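Local coordinates for protein glycerol kinase, putative (Plasmodium falciparum, PDB 2W40) that probably phosphorylates glycerol with ATP to give sn-glycerol 3-phosphate, as expected of a glycerol kinase of the FGGY family, at residues Ile89-Ile94 with Asn168-Phe173; Gly262-Thr267 with Glu406-Leu411; Val346-Ala351 with Arg382-Gly387. All coordinates share one frame; numbering follows the deposited sequence. Where two conformers were deposited one is given.

Contact 1: Ile89-Ile94 with Asn168-Phe173; sequences IIWDRI and NTWLIF
An aromatic cluster joins strand 88-92 to helix 167-176 in the N-terminal FGGY domain, and it illustrates how flat side chains can pack a strand against a helix by meeting edge to face. The central piece is W91. Its CG takes the crowded place between the backbone N and the carbonyl carbon (chi1 60°), which raises the indole from the strand toward the helix. W170 comes from the helix with CG anti to its backbone N and turns the edge of its six-membered ring onto the W91 face, CE3 of W170 lying 3.5 Å from W91 CD2. The two six-membered rings are T-shaped, with planes at 64°. W91 in turn offers its own edge to F173, so that each T-shaped pair leads into the next: W91 NE1 stands over the centre of the F173 ring, 3.2 Å above its plane, with F173 CZ the nearest ring atom. At the far end of the indole, W91 CH2 reaches the helix backbone, 3.6 Å from W170 CA, and also touches T169 CG2 at 3.7 Å near the plane of the ring.

One face of W170 is covered by I89, whose CD1 makes a CH-pi contact 3.7 Å from the centroid of the five-membered ring. R93 O approaches the rim of F173 in the plane of that ring, 3.5 Å from CZ. The rotation of W170 is probably fixed further by its NE1, which is hydrogen-bonded to P49 O at the start of helix 49-70, while T169 OG1 is held by Y181 O. Strand 88-92 pairs antiparallel with strand 162-166, which runs directly into the helix, so this buried cluster is typical of a small two-stranded antiparallel sheet, joined by a long helical excursion, whose following helix packs across one face.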
loop_
_atom_site.group_PDB
_atom_site.type_symbol
_atom_site.label_atom_id
_atom_site.label_comp_id
_atom_site.label_asym_id
_atom_site.label_seq_id
_atom_site.Cartn_x
_atom_site.Cartn_y
_atom_site.Cartn_z
ATOM N N ILE C 89 1.725 -23.107 23.128
ATOM C CA ILE C 89 1.694 -22.534 24.524
ATOM C C ILE C 89 2.528 -23.529 25.376
ATOM O O ILE C 89 2.439 -24.744 25.245
ATOM C CB ILE C 89 0.277 -22.377 25.103
ATOM C CG1 ILE C 89 -0.631 -21.541 24.189
ATOM C CG2 ILE C 89 0.276 -21.731 26.527
ATOM C CD1 ILE C 89 -2.056 -22.074 24.381
ATOM N N ILE C 90 3.312 -22.949 26.273
ATOM C CA ILE C 90 4.051 -23.712 27.299
ATOM C C ILE C 90 3.462 -23.198 28.653
ATOM O O ILE C 90 3.400 -21.962 28.944
ATOM C CB ILE C 90 5.590 -23.557 27.239
ATOM C CG1 ILE C 90 6.076 -23.915 25.823
ATOM C CG2 ILE C 90 6.318 -24.409 28.309
ATOM C CD1 ILE C 90 7.596 -23.799 25.574
ATOM N N TRP C 91 2.989 -24.155 29.443
ATOM C CA TRP C 91 2.363 -23.805 30.705
ATOM C C TRP C 91 2.856 -24.676 31.865
ATOM O O TRP C 91 3.497 -25.667 31.675
ATOM C CB TRP C 91 0.837 -23.889 30.662
ATOM C CG TRP C 91 0.183 -25.210 30.338
ATOM C CD1 TRP C 91 -0.317 -26.121 31.222
ATOM C CD2 TRP C 91 -0.165 -25.734 29.010
ATOM N NE1 TRP C 91 -0.876 -27.177 30.579
ATOM C CE2 TRP C 91 -0.837 -26.974 29.218
ATOM C CE3 TRP C 91 0.070 -25.307 27.707
ATOM C CZ2 TRP C 91 -1.340 -27.731 28.148
ATOM C CZ3 TRP C 91 -0.439 -26.068 26.633
ATOM C CH2 TRP C 91 -1.135 -27.256 26.856
ATOM N N ASP C 92 2.575 -24.214 33.085
ATOM C CA ASP C 92 2.885 -24.931 34.300
ATOM C C ASP C 92 1.890 -26.114 34.458
ATOM O O ASP C 92 0.674 -25.894 34.463
ATOM C CB ASP C 92 2.762 -24.034 35.539
ATOM C CG ASP C 92 3.029 -24.804 36.815
ATOM O OD1 ASP C 92 4.100 -25.376 36.948
ATOM O OD2 ASP C 92 2.184 -24.740 37.702
ATOM N N ARG C 93 2.385 -27.331 34.625
ATOM C CA ARG C 93 1.544 -28.510 34.758
ATOM C C ARG C 93 0.570 -28.473 35.936
ATOM O O ARG C 93 -0.619 -28.775 35.834
ATOM C CB ARG C 93 2.468 -29.706 34.881
ATOM C CG ARG C 93 1.782 -31.051 35.058
ATOM C CD ARG C 93 2.712 -32.208 34.766
ATOM N NE ARG C 93 4.005 -32.102 35.435
ATOM C CZ ARG C 93 4.190 -32.265 36.729
ATOM N NH1 ARG C 93 3.157 -32.527 37.540
ATOM N NH2 ARG C 93 5.385 -32.137 37.221
ATOM N N ILE C 94 1.098 -28.103 37.084
ATOM C CA ILE C 94 0.321 -28.224 38.333
ATOM C C ILE C 94 -0.734 -27.143 38.446
ATOM O O ILE C 94 -1.890 -27.460 38.780
ATOM C CB ILE C 94 1.199 -28.227 39.556
ATOM C CG1 ILE C 94 2.038 -29.479 39.595
ATOM C CG2 ILE C 94 0.282 -28.112 40.842
ATOM C CD1 ILE C 94 1.288 -30.779 39.647
ATOM N N ASN C 168 -5.166 -27.539 20.784
ATOM C CA ASN C 168 -5.979 -28.666 21.170
ATOM C C ASN C 168 -5.659 -29.210 22.530
ATOM O O ASN C 168 -6.552 -29.436 23.351
ATOM C CB ASN C 168 -5.891 -29.815 20.194
ATOM C CG ASN C 168 -4.501 -30.337 19.986
ATOM O OD1 ASN C 168 -3.560 -29.535 19.779
ATOM N ND2 ASN C 168 -4.360 -31.662 19.910
ATOM N N THR C 169 -4.333 -29.374 22.791
ATOM C CA THR C 169 -3.825 -29.802 24.085
ATOM C C THR C 169 -4.233 -28.844 25.215
ATOM O O THR C 169 -4.634 -29.272 26.340
ATOM C CB THR C 169 -2.319 -30.011 24.011
ATOM O OG1 THR C 169 -2.037 -30.893 22.939
ATOM C CG2 THR C 169 -1.775 -30.622 25.365
ATOM N N TRP C 170 -4.147 -27.542 24.921
ATOM C CA TRP C 170 -4.495 -26.497 25.864
ATOM C C TRP C 170 -6.039 -26.631 26.244
ATOM O O TRP C 170 -6.422 -26.585 27.430
ATOM C CB TRP C 170 -4.147 -25.153 25.260
ATOM C CG TRP C 170 -4.523 -23.936 26.039
ATOM C CD1 TRP C 170 -5.393 -22.948 25.637
ATOM C CD2 TRP C 170 -4.092 -23.568 27.375
ATOM N NE1 TRP C 170 -5.495 -21.964 26.622
ATOM C CE2 TRP C 170 -4.745 -22.328 27.705
ATOM C CE3 TRP C 170 -3.253 -24.183 28.316
ATOM C CZ2 TRP C 170 -4.523 -21.650 28.914
ATOM C CZ3 TRP C 170 -3.029 -23.534 29.511
ATOM C CH2 TRP C 170 -3.657 -22.267 29.819
ATOM N N LEU C 171 -6.873 -26.719 25.247
ATOM C CA LEU C 171 -8.305 -26.806 25.489
ATOM C C LEU C 171 -8.651 -28.045 26.299
ATOM O O LEU C 171 -9.422 -27.995 27.237
ATOM C CB LEU C 171 -9.045 -26.755 24.143
ATOM C CG LEU C 171 -9.446 -25.436 23.563
ATOM C CD1 LEU C 171 -8.439 -24.307 23.714
ATOM C CD2 LEU C 171 -10.104 -25.546 22.175
ATOM N N ILE C 172 -8.104 -29.194 25.935
ATOM C CA ILE C 172 -8.434 -30.449 26.605
ATOM C C ILE C 172 -7.905 -30.412 28.051
ATOM O O ILE C 172 -8.627 -30.765 29.000
ATOM C CB ILE C 172 -7.823 -31.677 25.804
ATOM C CG1 ILE C 172 -8.525 -31.853 24.394
ATOM C CG2 ILE C 172 -7.833 -32.938 26.707
ATOM C CD1 ILE C 172 -7.740 -32.893 23.508
ATOM N N PHE C 173 -6.704 -29.870 28.238
ATOM C CA PHE C 173 -6.122 -29.742 29.579
ATOM C C PHE C 173 -7.030 -28.920 30.472
ATOM O O PHE C 173 -7.311 -29.326 31.615
ATOM C CB PHE C 173 -4.758 -29.105 29.437
ATOM C CG PHE C 173 -4.058 -28.862 30.708
ATOM C CD1 PHE C 173 -3.176 -29.831 31.181
ATOM C CD2 PHE C 173 -4.376 -27.729 31.474
ATOM C CE1 PHE C 173 -2.542 -29.623 32.417
ATOM C CE2 PHE C 173 -3.658 -27.490 32.708
ATOM C CZ PHE C 173 -2.762 -28.435 33.140
#

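Contact 2: Gly262-Thr267 with Glu406-Leu411; sequences GEAKCT and EMLHVL
The two leucines L408 and L411 act as bumps that fit against a strand whose small side chains provide the hollow. A264 and C266 alternate along strand 264-268 with K265 and direct their CB atoms toward the segment 406-411, so that this side of the strand is shallow. L411 fills it with both branches: CG lies anti to the backbone N (chi1 -176°), which swings the end of the chain over the strand. Its CD1 rests 3.9 Å from A264 CB and equally near the carbonyl carbon of K265, while CD2 leans against C266 CB, also at 3.9 Å. The fork of L411 thus spans the facing CB atoms of A264 and C266 from one side of the strand. L408 adds a second, looser bump, with CG beside the backbone N; its CD2 comes 4.2 Å from A264 CB and 4.1 Å from G262 O. The methyl of A264 is therefore met by one methyl from each leucine.

Polar backbone atoms at the mouth of this fit are joined by one water, which accepts from A264 N at 3.0 Å and donates to V410 O at 3.1 Å. It bridges the two segments just before direct pairing takes over, since the backbones of A264 and C266 are both hydrogen-bonded to that of R412. On the other side of the strand K265 runs toward helix 248-255, its NZ donating to T267 OG1 at 2.7 Å and to F273 O. Helix 377-403 closes the apolar side, L392 against C266 and L399 against L408. Small residues on one central strand receiving large ones from the start of its parallel neighbour and the loop leading into it are in keeping with the central mixed sheet of the C-terminal domain of the sugar kinase/HSP70/actin superfamily.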
loop_
_atom_site.group_PDB
_atom_site.type_symbol
_atom_site.label_atom_id
_atom_site.label_comp_id
_atom_site.label_asym_id
_atom_site.label_seq_id
_atom_site.Cartn_x
_atom_site.Cartn_y
_atom_site.Cartn_z
ATOM N N GLY C 262 -6.060 -39.215 -3.900
ATOM C CA GLY C 262 -6.165 -38.239 -4.937
ATOM C C GLY C 262 -7.213 -37.144 -4.815
ATOM O O GLY C 262 -7.216 -36.212 -5.605
ATOM N N GLU C 263 -8.129 -37.291 -3.905
ATOM C CA GLU C 263 -9.067 -36.285 -3.650
ATOM C C GLU C 263 -8.390 -35.146 -2.880
ATOM O O GLU C 263 -7.543 -35.409 -1.961
ATOM C CB GLU C 263 -10.235 -36.765 -2.846
ATOM C CG GLU C 263 -11.177 -37.820 -3.536
ATOM C CD GLU C 263 -12.450 -37.990 -2.754
ATOM O OE1 GLU C 263 -12.454 -38.744 -1.754
ATOM O OE2 GLU C 263 -13.453 -37.250 -3.088
ATOM N N ALA C 264 -8.840 -33.946 -3.223
ATOM C CA ALA C 264 -8.251 -32.664 -2.730
ATOM C C ALA C 264 -9.279 -31.638 -2.329
ATOM O O ALA C 264 -10.313 -31.508 -2.976
ATOM C CB ALA C 264 -7.364 -32.054 -3.706
ATOM N N LYS C 265 -8.977 -30.879 -1.268
ATOM C CA LYS C 265 -9.829 -29.752 -0.855
ATOM C C LYS C 265 -8.947 -28.527 -0.640
ATOM O O LYS C 265 -7.753 -28.624 -0.382
ATOM C CB LYS C 265 -10.619 -30.066 0.353
ATOM C CG LYS C 265 -9.756 -30.246 1.660
ATOM C CD LYS C 265 -9.666 -28.894 2.449
ATOM C CE LYS C 265 -8.739 -28.971 3.651
ATOM N NZ LYS C 265 -8.334 -27.625 4.037
ATOM N N CYS C 266 -9.586 -27.393 -0.645
ATOM C CA CYS C 266 -8.966 -26.118 -0.326
ATOM C C CYS C 266 -9.902 -25.311 0.554
ATOM O O CYS C 266 -11.056 -25.097 0.195
ATOM C CB CYS C 266 -8.613 -25.395 -1.591
ATOM S SG CYS C 266 -7.705 -23.886 -1.271
ATOM N N THR C 267 -9.429 -24.923 1.752
ATOM C CA THR C 267 -10.143 -24.108 2.668
ATOM C C THR C 267 -9.618 -22.688 2.630
ATOM O O THR C 267 -8.403 -22.482 2.731
ATOM C CB THR C 267 -10.033 -24.680 4.139
ATOM O OG1 THR C 267 -10.542 -26.059 4.216
ATOM C CG2 THR C 267 -10.786 -23.813 5.116
ATOM N N GLU C 406 -1.539 -34.407 -14.748
ATOM C CA GLU C 406 -1.581 -33.195 -15.565
ATOM C C GLU C 406 -2.583 -32.206 -15.000
ATOM O O GLU C 406 -2.384 -30.989 -15.103
ATOM C CB GLU C 406 -1.975 -33.575 -16.999
ATOM C CG GLU C 406 -1.083 -32.932 -18.023
ATOM C CD GLU C 406 0.033 -33.850 -18.501
ATOM O OE1 GLU C 406 1.109 -33.919 -17.826
ATOM O OE2 GLU C 406 -0.144 -34.460 -19.605
ATOM N N MET C 407 -3.623 -32.691 -14.337
ATOM C CA MET C 407 -4.651 -31.824 -13.749
ATOM C C MET C 407 -5.394 -32.455 -12.570
ATOM O O MET C 407 -5.423 -33.670 -12.405
ATOM C CB MET C 407 -5.714 -31.466 -14.840
ATOM C CG MET C 407 -6.369 -32.786 -15.517
ATOM S SD MET C 407 -8.077 -33.336 -15.098
ATOM C CE MET C 407 -9.075 -32.099 -15.946
ATOM N N LEU C 408 -6.023 -31.626 -11.720
ATOM C CA LEU C 408 -6.977 -32.145 -10.751
ATOM C C LEU C 408 -8.357 -32.169 -11.398
ATOM O O LEU C 408 -8.760 -31.186 -12.012
ATOM C CB LEU C 408 -7.016 -31.216 -9.500
ATOM C CG LEU C 408 -6.047 -31.426 -8.393
ATOM C CD1 LEU C 408 -6.265 -30.229 -7.409
ATOM C CD2 LEU C 408 -6.170 -32.800 -7.657
ATOM N N HIS C 409 -9.125 -33.245 -11.199
ATOM C CA HIS C 409 -10.489 -33.293 -11.764
ATOM C C HIS C 409 -11.476 -32.323 -11.121
ATOM O O HIS C 409 -12.316 -31.685 -11.815
ATOM C CB HIS C 409 -11.036 -34.742 -11.783
ATOM C CG HIS C 409 -10.342 -35.596 -12.793
ATOM N ND1 HIS C 409 -10.360 -35.305 -14.149
ATOM C CD2 HIS C 409 -9.544 -36.685 -12.651
ATOM C CE1 HIS C 409 -9.625 -36.198 -14.797
ATOM N NE2 HIS C 409 -9.119 -37.048 -13.914
ATOM N N VAL C 410 -11.386 -32.187 -9.788
ATOM C CA VAL C 410 -12.135 -31.151 -9.138
ATOM C C VAL C 410 -11.306 -30.753 -7.897
ATOM O O VAL C 410 -10.522 -31.589 -7.371
ATOM C CB VAL C 410 -13.527 -31.524 -8.824
ATOM C CG1 VAL C 410 -13.614 -32.652 -7.711
ATOM C CG2 VAL C 410 -14.273 -30.343 -8.373
ATOM N N LEU C 411 -11.444 -29.494 -7.500
ATOM C CA LEU C 411 -10.931 -29.028 -6.241
ATOM C C LEU C 411 -12.143 -28.687 -5.460
ATOM O O LEU C 411 -12.890 -27.814 -5.884
ATOM C CB LEU C 411 -9.993 -27.785 -6.437
ATOM C CG LEU C 411 -9.299 -27.267 -5.131
ATOM C CD1 LEU C 411 -8.449 -28.441 -4.501
ATOM C CD2 LEU C 411 -8.449 -25.926 -5.475
HETATM O O HOH W 1 -10.995 -33.849 -5.377
#

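Contact 3: Val346-Ala351 with Arg382-Gly387; sequences VIFVPA and RALLEG. With EDO (1,2-ethanediol), chain B.
F348 shows how a strand side chain can lie along a helix residue, atom by atom. Its CB presses on A383 CB at 3.7 Å and is as close to the backbone N of L384. With CG anti to the backbone N (chi1 -161°), the ring runs alongside L384, the two side chains pointing the same way. CG passes L384 CA at 4.1 Å, and CD1 meets L384 CB at 3.8 Å. Farther out, F348 CE1 lies 4.0 Å from L384 CD1. CZ is equally near this methyl, which sits over one ring face in a CH-pi contact.

Two residues on, P350 CG packs 4.0 Å from CA of G387, where a missing side chain lets the proline come in against the helix. Water 3 stitches the backbones, accepting from F348 N and donating to A383 O. E386 OE2 is gripped side-on by NE and NH2 of R382, and its OE1 takes a hydrogen bond from a 1,2-ethanediol.

Strand 347-349 is sandwiched here: helix 377-403 lies on one side, helix 482-500 receives I347 and V349 on the other, strand 366-371 pairs antiparallel with it, and M371 of the second subunit packs on F348.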
loop_
_atom_site.group_PDB
_atom_site.type_symbol
_atom_site.label_atom_id
_atom_site.label_comp_id
_atom_site.label_asym_id
_atom_site.label_seq_id
_atom_site.Cartn_x
_atom_site.Cartn_y
_atom_site.Cartn_z
ATOM N N VAL C 346 -2.202 -3.034 -10.714
ATOM C CA VAL C 346 -1.660 -3.151 -9.344
ATOM C C VAL C 346 -1.520 -4.631 -8.967
ATOM O O VAL C 346 -2.434 -5.456 -9.251
ATOM C CB VAL C 346 -2.529 -2.408 -8.293
ATOM C CG1 VAL C 346 -2.070 -2.674 -6.804
ATOM C CG2 VAL C 346 -2.493 -0.855 -8.645
ATOM N N ILE C 347 -0.408 -4.978 -8.307
ATOM C CA ILE C 347 -0.195 -6.287 -7.781
ATOM C C ILE C 347 0.145 -6.119 -6.347
ATOM O O ILE C 347 0.956 -5.250 -5.967
ATOM C CB ILE C 347 0.924 -7.081 -8.533
ATOM C CG1 ILE C 347 0.571 -7.200 -9.998
ATOM C CG2 ILE C 347 1.268 -8.397 -7.833
ATOM C CD1 ILE C 347 1.595 -7.584 -10.859
ATOM N N PHE C 348 -0.387 -7.008 -5.566
ATOM C CA PHE C 348 -0.172 -7.029 -4.083
ATOM C C PHE C 348 0.377 -8.400 -3.741
ATOM O O PHE C 348 -0.359 -9.381 -3.833
ATOM C CB PHE C 348 -1.501 -6.764 -3.348
ATOM C CG PHE C 348 -1.387 -6.322 -1.894
ATOM C CD1 PHE C 348 -2.324 -5.475 -1.384
ATOM C CD2 PHE C 348 -0.442 -6.792 -1.035
ATOM C CE1 PHE C 348 -2.299 -5.115 -0.084
ATOM C CE2 PHE C 348 -0.356 -6.356 0.252
ATOM C CZ PHE C 348 -1.326 -5.529 0.747
ATOM N N VAL C 349 1.648 -8.457 -3.343
ATOM C CA VAL C 349 2.235 -9.717 -2.962
ATOM C C VAL C 349 1.973 -9.844 -1.465
ATOM O O VAL C 349 2.624 -9.164 -0.715
ATOM C CB VAL C 349 3.745 -9.829 -3.312
ATOM C CG1 VAL C 349 4.336 -11.140 -2.810
ATOM C CG2 VAL C 349 3.996 -9.591 -4.789
ATOM N N PRO C 350 0.945 -10.644 -1.046
ATOM C CA PRO C 350 0.442 -10.621 0.345
ATOM C C PRO C 350 1.374 -11.556 1.190
ATOM O O PRO C 350 1.220 -12.852 1.183
ATOM C CB PRO C 350 -0.998 -11.219 0.231
ATOM C CG PRO C 350 -1.247 -11.433 -1.251
ATOM C CD PRO C 350 0.170 -11.592 -1.838
ATOM N N ALA C 351 2.408 -10.952 1.715
ATOM C CA ALA C 351 3.585 -11.701 2.329
ATOM C C ALA C 351 3.865 -11.076 3.700
ATOM O O ALA C 351 4.992 -10.932 4.093
ATOM C CB ALA C 351 4.829 -11.756 1.455
ATOM N N ARG C 382 -8.787 -5.616 -4.184
ATOM C CA ARG C 382 -8.862 -6.628 -5.255
ATOM C C ARG C 382 -7.525 -7.282 -5.490
ATOM O O ARG C 382 -7.465 -8.474 -5.680
ATOM C CB ARG C 382 -9.447 -6.013 -6.553
ATOM C CG ARG C 382 -9.544 -7.020 -7.637
ATOM C CD ARG C 382 -10.131 -6.527 -8.934
ATOM N NE ARG C 382 -9.938 -7.641 -9.822
ATOM C CZ ARG C 382 -10.851 -8.472 -10.287
ATOM N NH1 ARG C 382 -12.162 -8.219 -10.167
ATOM N NH2 ARG C 382 -10.434 -9.526 -10.947
ATOM N N ALA C 383 -6.449 -6.494 -5.425
ATOM C CA ALA C 383 -5.120 -7.019 -5.789
ATOM C C ALA C 383 -4.740 -8.059 -4.675
ATOM O O ALA C 383 -4.117 -9.080 -4.909
ATOM C CB ALA C 383 -4.030 -5.826 -5.869
ATOM N N LEU C 384 -5.081 -7.716 -3.421
ATOM C CA LEU C 384 -4.738 -8.648 -2.281
ATOM C C LEU C 384 -5.474 -10.020 -2.556
ATOM O O LEU C 384 -4.864 -11.094 -2.491
ATOM C CB LEU C 384 -5.060 -8.114 -0.911
ATOM C CG LEU C 384 -4.710 -9.057 0.222
ATOM C CD1 LEU C 384 -4.062 -8.387 1.437
ATOM C CD2 LEU C 384 -5.917 -9.933 0.625
ATOM N N LEU C 385 -6.740 -9.904 -2.977
ATOM C CA LEU C 385 -7.585 -11.085 -3.228
ATOM C C LEU C 385 -7.047 -11.863 -4.404
ATOM O O LEU C 385 -6.865 -13.088 -4.360
ATOM C CB LEU C 385 -9.005 -10.610 -3.457
ATOM C CG LEU C 385 -9.683 -10.087 -2.180
ATOM C CD1 LEU C 385 -11.099 -9.580 -2.589
ATOM C CD2 LEU C 385 -9.745 -11.106 -1.052
ATOM N N GLU C 386 -6.638 -11.139 -5.446
ATOM C CA GLU C 386 -5.986 -11.775 -6.569
ATOM C C GLU C 386 -4.739 -12.502 -6.151
ATOM O O GLU C 386 -4.464 -13.595 -6.662
ATOM C CB GLU C 386 -5.731 -10.808 -7.701
ATOM C CG GLU C 386 -6.973 -10.191 -8.400
ATOM C CD GLU C 386 -6.628 -9.505 -9.736
ATOM O OE1 GLU C 386 -5.400 -9.346 -10.092
ATOM O OE2 GLU C 386 -7.605 -9.087 -10.454
ATOM N N GLY C 387 -3.941 -11.868 -5.315
ATOM C CA GLY C 387 -2.725 -12.532 -4.778
ATOM C C GLY C 387 -2.954 -13.874 -4.070
ATOM O O GLY C 387 -2.099 -14.734 -4.074
HETATM C C1 EDO B . -3.086 -9.302 -12.480
HETATM O O1 EDO B . -4.409 -9.890 -12.435
HETATM C C2 EDO B . -3.220 -7.764 -12.517
HETATM O O2 EDO B . -3.894 -7.323 -13.738
HETATM O O HOH W 2 -3.406 -8.162 -8.800
HETATM O O HOH W 3 -1.919 -9.127 -6.640
#

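In the fold
Read from the N terminus, contact 1 comes first: strand 88-92 meets helix 167-176 across 73 intervening residues, about half of them helical, and the loop it closes is finished before either of the others begins. Contact 2 opens at 262-267 and is completed only at 406-411. Within that long excursion contact 3 opens and shuts, so contact 3 nests within contact 2 and the two do not cross. Helix 377-403 serves both later contacts, packing on strand 347-349 near its start and covering the central sheet farther along. Contact 1 belongs to the N-terminal FGGY domain, the other two to the C-terminal one; contacts 1 and 2 lie about 36 Å apart between centres, contacts 2 and 3 about 23 Å.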